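PDB 2ZXR: single-stranded DNA specific exonuclease RecJ, which degrades single-stranded DNA exonucleolytically in the 5' to 3' direction, using divalent metal ions such as magnesium or manganese. Local coordinates for residues Ala549-Pro562 and Phe577-Leu591. Sequence-based numbering, arbitrary orientation.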
ATOM      1  N   ALA A 549     -40.421  10.330  -8.784  1.00 31.66           N
ATOM      2  CA  ALA A 549     -40.346  11.456  -9.700  1.00 30.70           C
ATOM      3  C   ALA A 549     -41.621  11.622 -10.533  1.00 30.89           C
ATOM      4  O   ALA A 549     -42.103  12.745 -10.723  1.00 29.81           O
ATOM      5  CB  ALA A 549     -39.125  11.312 -10.631  1.00 28.62           C
ATOM      6  N   LEU A 550     -42.144  10.508 -11.039  1.00 30.44           N
ATOM      7  CA  LEU A 550     -43.335  10.547 -11.875  1.00 31.06           C
ATOM      8  C   LEU A 550     -44.558  10.983 -11.092  1.00 30.12           C
ATOM      9  O   LEU A 550     -45.409  11.677 -11.625  1.00 30.59           O
ATOM     10  CB  LEU A 550     -43.570   9.179 -12.545  1.00 30.87           C
ATOM     11  CG  LEU A 550     -42.534   8.827 -13.627  1.00 30.78           C
ATOM     12  CD1 LEU A 550     -42.687   7.375 -14.045  1.00 30.61           C
ATOM     13  CD2 LEU A 550     -42.676   9.763 -14.820  1.00 30.48           C
ATOM     14  N   ALA A 551     -44.635  10.591  -9.827  1.00 29.69           N
ATOM     15  CA  ALA A 551     -45.768  10.989  -8.990  1.00 30.26           C
ATOM     16  C   ALA A 551     -45.782  12.515  -8.865  1.00 30.40           C
ATOM     17  O   ALA A 551     -46.819  13.150  -9.028  1.00 30.90           O
ATOM     18  CB  ALA A 551     -45.666  10.352  -7.591  1.00 28.45           C
ATOM     19  N   ARG A 552     -44.615  13.104  -8.603  1.00 30.50           N
ATOM     20  CA  ARG A 552     -44.526  14.552  -8.456  1.00 30.15           C
ATOM     21  C   ARG A 552     -44.788  15.276  -9.768  1.00 30.95           C
ATOM     22  O   ARG A 552     -45.374  16.359  -9.783  1.00 31.83           O
ATOM     23  CB  ARG A 552     -43.168  14.928  -7.863  1.00 28.39           C
ATOM     24  CG  ARG A 552     -43.080  14.548  -6.388  1.00 27.53           C
ATOM     25  CD  ARG A 552     -41.641  14.503  -5.818  1.00 27.65           C
ATOM     26  NE  ARG A 552     -40.896  15.742  -5.997  1.00 25.33           N
ATOM     27  CZ  ARG A 552     -39.690  15.990  -5.479  1.00 27.14           C
ATOM     28  NH1 ARG A 552     -39.094  17.161  -5.719  1.00 25.28           N
ATOM     29  NH2 ARG A 552     -39.077  15.090  -4.704  1.00 25.82           N
ATOM     30  N   ALA A 553     -44.378  14.677 -10.875  1.00 31.29           N
ATOM     31  CA  ALA A 553     -44.592  15.296 -12.166  1.00 32.34           C
ATOM     32  C   ALA A 553     -46.083  15.287 -12.520  1.00 33.74           C
ATOM     33  O   ALA A 553     -46.572  16.192 -13.172  1.00 34.17           O
ATOM     34  CB  ALA A 553     -43.799  14.554 -13.241  1.00 32.11           C
ATOM     35  N   ARG A 554     -46.798  14.252 -12.105  1.00 35.02           N
ATOM     36  CA  ARG A 554     -48.214  14.174 -12.410  1.00 36.21           C
ATOM     37  C   ARG A 554     -48.994  15.155 -11.558  1.00 36.08           C
ATOM     38  O   ARG A 554     -50.077  15.592 -11.942  1.00 35.79           O
ATOM     39  CB  ARG A 554     -48.714  12.741 -12.220  1.00 37.29           C
ATOM     40  CG  ARG A 554     -48.244  11.843 -13.358  1.00 39.45           C
ATOM     41  CD  ARG A 554     -48.886  10.479 -13.348  1.00 41.01           C
ATOM     42  NE  ARG A 554     -48.406   9.670 -12.241  1.00 44.09           N
ATOM     43  CZ  ARG A 554     -47.659   8.575 -12.380  1.00 45.20           C
ATOM     44  NH1 ARG A 554     -47.305   8.157 -13.592  1.00 45.37           N
ATOM     45  NH2 ARG A 554     -47.270   7.899 -11.304  1.00 45.17           N
ATOM     46  N   LEU A 555     -48.410  15.506 -10.414  1.00 35.27           N
ATOM     47  CA  LEU A 555     -48.976  16.451  -9.470  1.00 33.77           C
ATOM     48  C   LEU A 555     -48.725  17.890  -9.947  1.00 33.88           C
ATOM     49  O   LEU A 555     -49.242  18.845  -9.361  1.00 34.53           O
ATOM     50  CB  LEU A 555     -48.351  16.223  -8.083  1.00 33.66           C
ATOM     51  CG  LEU A 555     -49.118  15.485  -6.967  1.00 33.01           C
ATOM     52  CD1 LEU A 555     -50.118  14.504  -7.527  1.00 34.36           C
ATOM     53  CD2 LEU A 555     -48.136  14.782  -6.071  1.00 32.20           C
ATOM     54  N   GLY A 556     -47.923  18.055 -10.997  1.00 33.02           N
ATOM     55  CA  GLY A 556     -47.666  19.392 -11.510  1.00 31.65           C
ATOM     56  C   GLY A 556     -46.331  20.057 -11.202  1.00 31.44           C
ATOM     57  O   GLY A 556     -46.156  21.237 -11.487  1.00 32.38           O
ATOM     58  N   GLU A 557     -45.380  19.325 -10.630  1.00 30.75           N
ATOM     59  CA  GLU A 557     -44.074  19.897 -10.327  1.00 29.34           C
ATOM     60  C   GLU A 557     -43.363  20.289 -11.631  1.00 29.37           C
ATOM     61  O   GLU A 557     -43.411  19.560 -12.619  1.00 29.15           O
ATOM     62  CB  GLU A 557     -43.220  18.886  -9.541  1.00 29.46           C
ATOM     63  CG  GLU A 557     -41.903  19.459  -8.996  1.00 28.78           C
ATOM     64  CD  GLU A 557     -41.252  18.578  -7.918  1.00 29.12           C
ATOM     65  OE1 GLU A 557     -41.981  17.886  -7.163  1.00 28.19           O
ATOM     66  OE2 GLU A 557     -40.006  18.596  -7.808  1.00 27.04           O
ATOM     67  N   GLY A 558     -42.748  21.465 -11.649  1.00 28.84           N
ATOM     68  CA  GLY A 558     -42.024  21.872 -12.836  1.00 30.79           C
ATOM     69  C   GLY A 558     -40.989  20.787 -13.114  1.00 31.24           C
ATOM     70  O   GLY A 558     -40.221  20.428 -12.216  1.00 29.15           O
ATOM     71  N   VAL A 559     -40.987  20.259 -14.339  1.00 32.26           N
ATOM     72  CA  VAL A 559     -40.079  19.184 -14.714  1.00 33.88           C
ATOM     73  C   VAL A 559     -39.444  19.242 -16.096  1.00 34.54           C
ATOM     74  O   VAL A 559     -40.020  19.772 -17.057  1.00 34.42           O
ATOM     75  CB  VAL A 559     -40.770  17.817 -14.614  1.00 34.03           C
ATOM     76  CG1 VAL A 559     -41.270  17.612 -13.214  1.00 36.40           C
ATOM     77  CG2 VAL A 559     -41.922  17.732 -15.600  1.00 33.28           C
ATOM     78  N   TYR A 560     -38.259  18.645 -16.176  1.00 34.79           N
ATOM     79  CA  TYR A 560     -37.508  18.569 -17.408  1.00 36.26           C
ATOM     80  C   TYR A 560     -37.399  17.132 -17.896  1.00 36.96           C
ATOM     81  O   TYR A 560     -37.053  16.232 -17.132  1.00 37.14           O
ATOM     82  CB  TYR A 560     -36.111  19.171 -17.209  1.00 36.86           C
ATOM     83  CG  TYR A 560     -35.097  18.779 -18.272  1.00 38.40           C
ATOM     84  CD1 TYR A 560     -34.057  17.897 -17.965  1.00 38.62           C
ATOM     85  CD2 TYR A 560     -35.169  19.296 -19.577  1.00 38.17           C
ATOM     86  CE1 TYR A 560     -33.101  17.534 -18.920  1.00 39.77           C
ATOM     87  CE2 TYR A 560     -34.220  18.937 -20.551  1.00 38.97           C
ATOM     88  CZ  TYR A 560     -33.186  18.053 -20.209  1.00 39.99           C
ATOM     89  OH  TYR A 560     -32.237  17.679 -21.132  1.00 40.16           O
ATOM     90  N   VAL A 561     -37.736  16.928 -19.164  1.00 37.72           N
ATOM     91  CA  VAL A 561     -37.635  15.625 -19.816  1.00 40.01           C
ATOM     92  C   VAL A 561     -36.792  15.935 -21.057  1.00 42.35           C
ATOM     93  O   VAL A 561     -37.188  16.749 -21.904  1.00 42.45           O
ATOM     94  CB  VAL A 561     -39.009  15.078 -20.293  1.00 39.49           C
ATOM     95  CG1 VAL A 561     -38.821  13.731 -20.992  1.00 38.91           C
ATOM     96  CG2 VAL A 561     -39.955  14.920 -19.119  1.00 39.40           C
ATOM     97  N   PRO A 562     -35.615  15.306 -21.181  1.00 44.27           N
ATOM     98  CA  PRO A 562     -34.750  15.560 -22.346  1.00 46.12           C
ATOM     99  C   PRO A 562     -35.356  15.270 -23.722  1.00 48.10           C
ATOM    100  O   PRO A 562     -36.173  14.358 -23.875  1.00 47.25           O
ATOM    101  CB  PRO A 562     -33.514  14.699 -22.061  1.00 45.47           C
ATOM    102  CG  PRO A 562     -34.041  13.605 -21.214  1.00 45.22           C
ATOM    103  CD  PRO A 562     -35.016  14.304 -20.286  1.00 44.35           C
ATOM    104  N   PHE A 577     -47.613  17.228 -18.035  1.00 43.33           N
ATOM    105  CA  PHE A 577     -46.522  17.633 -17.141  1.00 41.67           C
ATOM    106  C   PHE A 577     -46.203  19.097 -17.379  1.00 41.00           C
ATOM    107  O   PHE A 577     -46.360  19.604 -18.492  1.00 41.73           O
ATOM    108  CB  PHE A 577     -45.235  16.826 -17.394  1.00 40.44           C
ATOM    109  CG  PHE A 577     -45.300  15.390 -16.953  1.00 38.80           C
ATOM    110  CD1 PHE A 577     -44.141  14.619 -16.918  1.00 38.98           C
ATOM    111  CD2 PHE A 577     -46.504  14.811 -16.560  1.00 39.00           C
ATOM    112  CE1 PHE A 577     -44.171  13.297 -16.498  1.00 38.26           C
ATOM    113  CE2 PHE A 577     -46.553  13.491 -16.137  1.00 38.58           C
ATOM    114  CZ  PHE A 577     -45.383  12.728 -16.104  1.00 39.22           C
ATOM    115  N   ARG A 578     -45.755  19.774 -16.328  1.00 39.63           N
ATOM    116  CA  ARG A 578     -45.363  21.167 -16.437  1.00 38.92           C
ATOM    117  C   ARG A 578     -43.889  21.151 -16.916  1.00 39.17           C
ATOM    118  O   ARG A 578     -42.950  21.298 -16.124  1.00 38.54           O
ATOM    119  CB  ARG A 578     -45.505  21.870 -15.072  1.00 37.02           C
ATOM    120  CG  ARG A 578     -45.158  23.358 -15.092  1.00 35.95           C
ATOM    121  CD  ARG A 578     -45.170  24.023 -13.691  1.00 35.63           C
ATOM    122  NE  ARG A 578     -44.464  25.296 -13.744  1.00 35.15           N
ATOM    123  CZ  ARG A 578     -43.729  25.817 -12.764  1.00 36.90           C
ATOM    124  NH1 ARG A 578     -43.129  26.989 -12.954  1.00 36.98           N
ATOM    125  NH2 ARG A 578     -43.584  25.187 -11.599  1.00 37.10           N
ATOM    126  N   LEU A 579     -43.712  20.944 -18.222  1.00 39.74           N
ATOM    127  CA  LEU A 579     -42.390  20.891 -18.858  1.00 39.59           C
ATOM    128  C   LEU A 579     -41.614  22.191 -18.820  1.00 39.07           C
ATOM    129  O   LEU A 579     -42.147  23.256 -19.140  1.00 38.52           O
ATOM    130  CB  LEU A 579     -42.506  20.452 -20.307  1.00 40.36           C
ATOM    131  CG  LEU A 579     -42.739  18.962 -20.534  1.00 41.68           C
ATOM    132  CD1 LEU A 579     -41.602  18.184 -19.873  1.00 42.73           C
ATOM    133  CD2 LEU A 579     -44.097  18.547 -19.957  1.00 43.07           C
ATOM    134  N   LEU A 580     -40.341  22.082 -18.442  1.00 37.35           N
ATOM    135  CA  LEU A 580     -39.446  23.223 -18.340  1.00 37.13           C
ATOM    136  C   LEU A 580     -38.033  22.856 -18.792  1.00 37.04           C
ATOM    137  O   LEU A 580     -37.682  21.677 -18.900  1.00 36.84           O
ATOM    138  CB  LEU A 580     -39.382  23.708 -16.879  1.00 36.33           C
ATOM    139  CG  LEU A 580     -40.593  24.344 -16.182  1.00 36.85           C
ATOM    140  CD1 LEU A 580     -40.294  24.433 -14.693  1.00 35.70           C
ATOM    141  CD2 LEU A 580     -40.877  25.762 -16.748  1.00 35.96           C
ATOM    142  N   PRO A 581     -37.207  23.869 -19.086  1.00 37.80           N
ATOM    143  CA  PRO A 581     -35.827  23.617 -19.508  1.00 37.56           C
ATOM    144  C   PRO A 581     -35.066  23.301 -18.211  1.00 37.12           C
ATOM    145  O   PRO A 581     -35.373  23.860 -17.147  1.00 36.49           O
ATOM    146  CB  PRO A 581     -35.416  24.945 -20.130  1.00 38.02           C
ATOM    147  CG  PRO A 581     -36.147  25.934 -19.279  1.00 38.32           C
ATOM    148  CD  PRO A 581     -37.520  25.311 -19.143  1.00 38.23           C
ATOM    149  N   PRO A 582     -34.061  22.419 -18.287  1.00 36.79           N
ATOM    150  CA  PRO A 582     -33.251  21.998 -17.134  1.00 36.09           C
ATOM    151  C   PRO A 582     -32.747  23.088 -16.185  1.00 36.49           C
ATOM    152  O   PRO A 582     -32.733  22.901 -14.966  1.00 35.83           O
ATOM    153  CB  PRO A 582     -32.114  21.212 -17.784  1.00 36.30           C
ATOM    154  CG  PRO A 582     -31.962  21.895 -19.145  1.00 36.01           C
ATOM    155  CD  PRO A 582     -33.410  22.038 -19.559  1.00 37.05           C
ATOM    156  N   GLU A 583     -32.327  24.224 -16.728  1.00 36.76           N
ATOM    157  CA  GLU A 583     -31.824  25.303 -15.883  1.00 36.81           C
ATOM    158  C   GLU A 583     -32.942  25.906 -15.009  1.00 36.67           C
ATOM    159  O   GLU A 583     -32.670  26.683 -14.084  1.00 35.27           O
ATOM    160  CB  GLU A 583     -31.171  26.401 -16.736  1.00 38.63           C
ATOM    161  CG  GLU A 583     -32.152  27.123 -17.645  1.00 39.91           C
ATOM    162  CD  GLU A 583     -32.344  26.439 -18.985  1.00 41.28           C
ATOM    163  OE1 GLU A 583     -32.073  25.219 -19.099  1.00 40.93           O
ATOM    164  OE2 GLU A 583     -32.787  27.135 -19.929  1.00 42.28           O
ATOM    165  N   GLU A 584     -34.199  25.576 -15.285  1.00 35.48           N
ATOM    166  CA  GLU A 584     -35.229  26.117 -14.411  1.00 35.96           C
ATOM    167  C   GLU A 584     -36.066  25.060 -13.683  1.00 33.57           C
ATOM    168  O   GLU A 584     -36.661  25.354 -12.655  1.00 34.10           O
ATOM    169  CB  GLU A 584     -36.111  27.151 -15.140  1.00 37.55           C
ATOM    170  CG  GLU A 584     -37.074  26.637 -16.165  1.00 41.82           C
ATOM    171  CD  GLU A 584     -37.596  27.783 -17.048  1.00 44.86           C
ATOM    172  OE1 GLU A 584     -38.744  27.698 -17.543  1.00 45.79           O
ATOM    173  OE2 GLU A 584     -36.841  28.766 -17.250  1.00 45.56           O
ATOM    174  N   ALA A 585     -36.103  23.837 -14.193  1.00 30.82           N
ATOM    175  CA  ALA A 585     -36.834  22.775 -13.506  1.00 28.16           C
ATOM    176  C   ALA A 585     -35.994  22.227 -12.328  1.00 26.50           C
ATOM    177  O   ALA A 585     -34.802  21.945 -12.476  1.00 24.60           O
ATOM    178  CB  ALA A 585     -37.127  21.651 -14.466  1.00 27.47           C
ATOM    179  N   GLY A 586     -36.616  22.079 -11.167  1.00 24.79           N
ATOM    180  CA  GLY A 586     -35.913  21.506 -10.034  1.00 23.91           C
ATOM    181  C   GLY A 586     -36.015  19.974 -10.031  1.00 24.15           C
ATOM    182  O   GLY A 586     -35.491  19.303  -9.129  1.00 23.92           O
ATOM    183  N   LEU A 587     -36.700  19.409 -11.029  1.00 23.87           N
ATOM    184  CA  LEU A 587     -36.863  17.953 -11.126  1.00 24.35           C
ATOM    185  C   LEU A 587     -36.537  17.489 -12.541  1.00 25.62           C
ATOM    186  O   LEU A 587     -37.063  18.044 -13.506  1.00 25.70           O
ATOM    187  CB  LEU A 587     -38.304  17.554 -10.799  1.00 24.48           C
ATOM    188  CG  LEU A 587     -38.564  16.054 -10.855  1.00 25.46           C
ATOM    189  CD1 LEU A 587     -37.894  15.408  -9.628  1.00 23.23           C
ATOM    190  CD2 LEU A 587     -40.065  15.760 -10.875  1.00 24.99           C
ATOM    191  N   TRP A 588     -35.684  16.476 -12.674  1.00 26.01           N
ATOM    192  CA  TRP A 588     -35.304  15.992 -14.009  1.00 26.72           C
ATOM    193  C   TRP A 588     -35.666  14.537 -14.168  1.00 26.70           C
ATOM    194  O   TRP A 588     -35.564  13.754 -13.218  1.00 27.06           O
ATOM    195  CB  TRP A 588     -33.784  16.148 -14.251  1.00 26.07           C
ATOM    196  CG  TRP A 588     -33.220  17.570 -14.260  1.00 26.04           C
ATOM    197  CD1 TRP A 588     -33.922  18.749 -14.223  1.00 27.43           C
ATOM    198  CD2 TRP A 588     -31.834  17.939 -14.360  1.00 25.76           C
ATOM    199  NE1 TRP A 588     -33.054  19.829 -14.295  1.00 25.50           N
ATOM    200  CE2 TRP A 588     -31.770  19.355 -14.377  1.00 26.87           C
ATOM    201  CE3 TRP A 588     -30.641  17.210 -14.436  1.00 25.37           C
ATOM    202  CZ2 TRP A 588     -30.556  20.050 -14.463  1.00 26.12           C
ATOM    203  CZ3 TRP A 588     -29.429  17.910 -14.525  1.00 27.14           C
ATOM    204  CH2 TRP A 588     -29.403  19.309 -14.537  1.00 25.91           C
ATOM    205  N   LEU A 589     -36.084  14.162 -15.368  1.00 27.05           N
ATOM    206  CA  LEU A 589     -36.453  12.781 -15.630  1.00 28.14           C
ATOM    207  C   LEU A 589     -35.429  12.159 -16.568  1.00 28.73           C
ATOM    208  O   LEU A 589     -35.606  11.049 -17.042  1.00 29.00           O
ATOM    209  CB  LEU A 589     -37.835  12.728 -16.272  1.00 29.92           C
ATOM    210  CG  LEU A 589     -38.978  13.278 -15.427  1.00 31.14           C
ATOM    211  CD1 LEU A 589     -40.296  13.134 -16.191  1.00 32.13           C
ATOM    212  CD2 LEU A 589     -39.051  12.517 -14.107  1.00 31.28           C
ATOM    213  N   GLY A 590     -34.361  12.902 -16.838  1.00 28.79           N
ATOM    214  CA  GLY A 590     -33.339  12.420 -17.732  1.00 29.15           C
ATOM    215  C   GLY A 590     -32.179  13.372 -17.611  1.00 30.30           C
ATOM    216  O   GLY A 590     -32.225  14.321 -16.814  1.00 29.97           O
ATOM    217  N   LEU A 591     -31.149  13.130 -18.415  1.00 30.69           N
ATOM    218  CA  LEU A 591     -29.940  13.929 -18.369  1.00 32.00           C
ATOM    219  C   LEU A 591     -29.852  14.968 -19.477  1.00 32.71           C
ATOM    220  O   LEU A 591     -30.070  14.657 -20.647  1.00 32.72           O
ATOM    221  CB  LEU A 591     -28.711  13.001 -18.459  1.00 31.51           C
ATOM    222  CG  LEU A 591     -28.698  11.804 -17.508  1.00 30.94           C
ATOM    223  CD1 LEU A 591     -27.406  11.011 -17.680  1.00 31.62           C
ATOM    224  CD2 LEU A 591     -28.828  12.297 -16.086  1.00 32.17           C
TER
HETATM  225  O   HOH W   1     -45.441  18.263 -13.953  1.00 27.76           O
HETATM  226  O   HOH W   2     -45.181  23.799 -10.191  1.00 47.89           O
HETATM  227  O   HOH W   3     -39.449  22.116 -10.346  1.00 33.26           O
HETATM  228  O   HOH W   4     -38.513  19.851 -20.262  1.00 30.67           O
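Ala-549 sets its CB against Leu-589 CD2, and in the same turn Leu-550 CD2 meets the ring of Phe-577 at its edge. Arg-552, also salt-bridged to Glu-602, grips Glu-557 side-on with NE and NH1, one to each oxygen, and so steadies the carboxylate whose OE2 rests on Leu-587 CB. Ala-553, one turn on from Ala-549, lays its CB over a face of Phe-577, 3.7 Å from the ring centroid. The helix ends in a Schellman motif, with Gly-556 taking the positive phi. A water bridges this end to the neighbouring strand, donating to Ala-553 O and Glu-557 O and accepting from Arg-578 N.

Val-559 and Tyr-560 illustrate how an inner strand of a parallel sheet divides its backbone bonds between two neighbours. Val-559 N donates almost straight to Arg-578 O (2.8 Å, 173°), and Val-559 O accepts from Leu-580 N. Tyr-560 N and O turn the other way, to Leu-587 O (3.0 Å from the N) and Leu-589 N. Val-559 CG1 presses tightly on Leu-587 CD2, at 3.2 Å. The Tyr-560 ring, swung away from the backbone N by a chi1 of 162°, takes Pro-582 CB over the centre of one face and turns an edge to the five-membered ring of Trp-588, a T-shaped pair with planes 71° apart. Trp-588 NE1 donates to Pro-582 O, which lies near the indole plane, and this helps fix the ring's rotation. Beyond, Val-561 CG2 fits between Leu-589 CD1 (3.4 Å) and Leu-579 CD1 (3.7 Å).

In the parallel sheet of the RecJ C-terminal domain, strand 558-560 thus lies between strand 587-588, which pairs onward with strand 601-603, and strand 578-579, reached by a beta-alpha-beta crossover through helix 566-573; Ala-572 of that helix touches Val-561, Phe-577 and Leu-579.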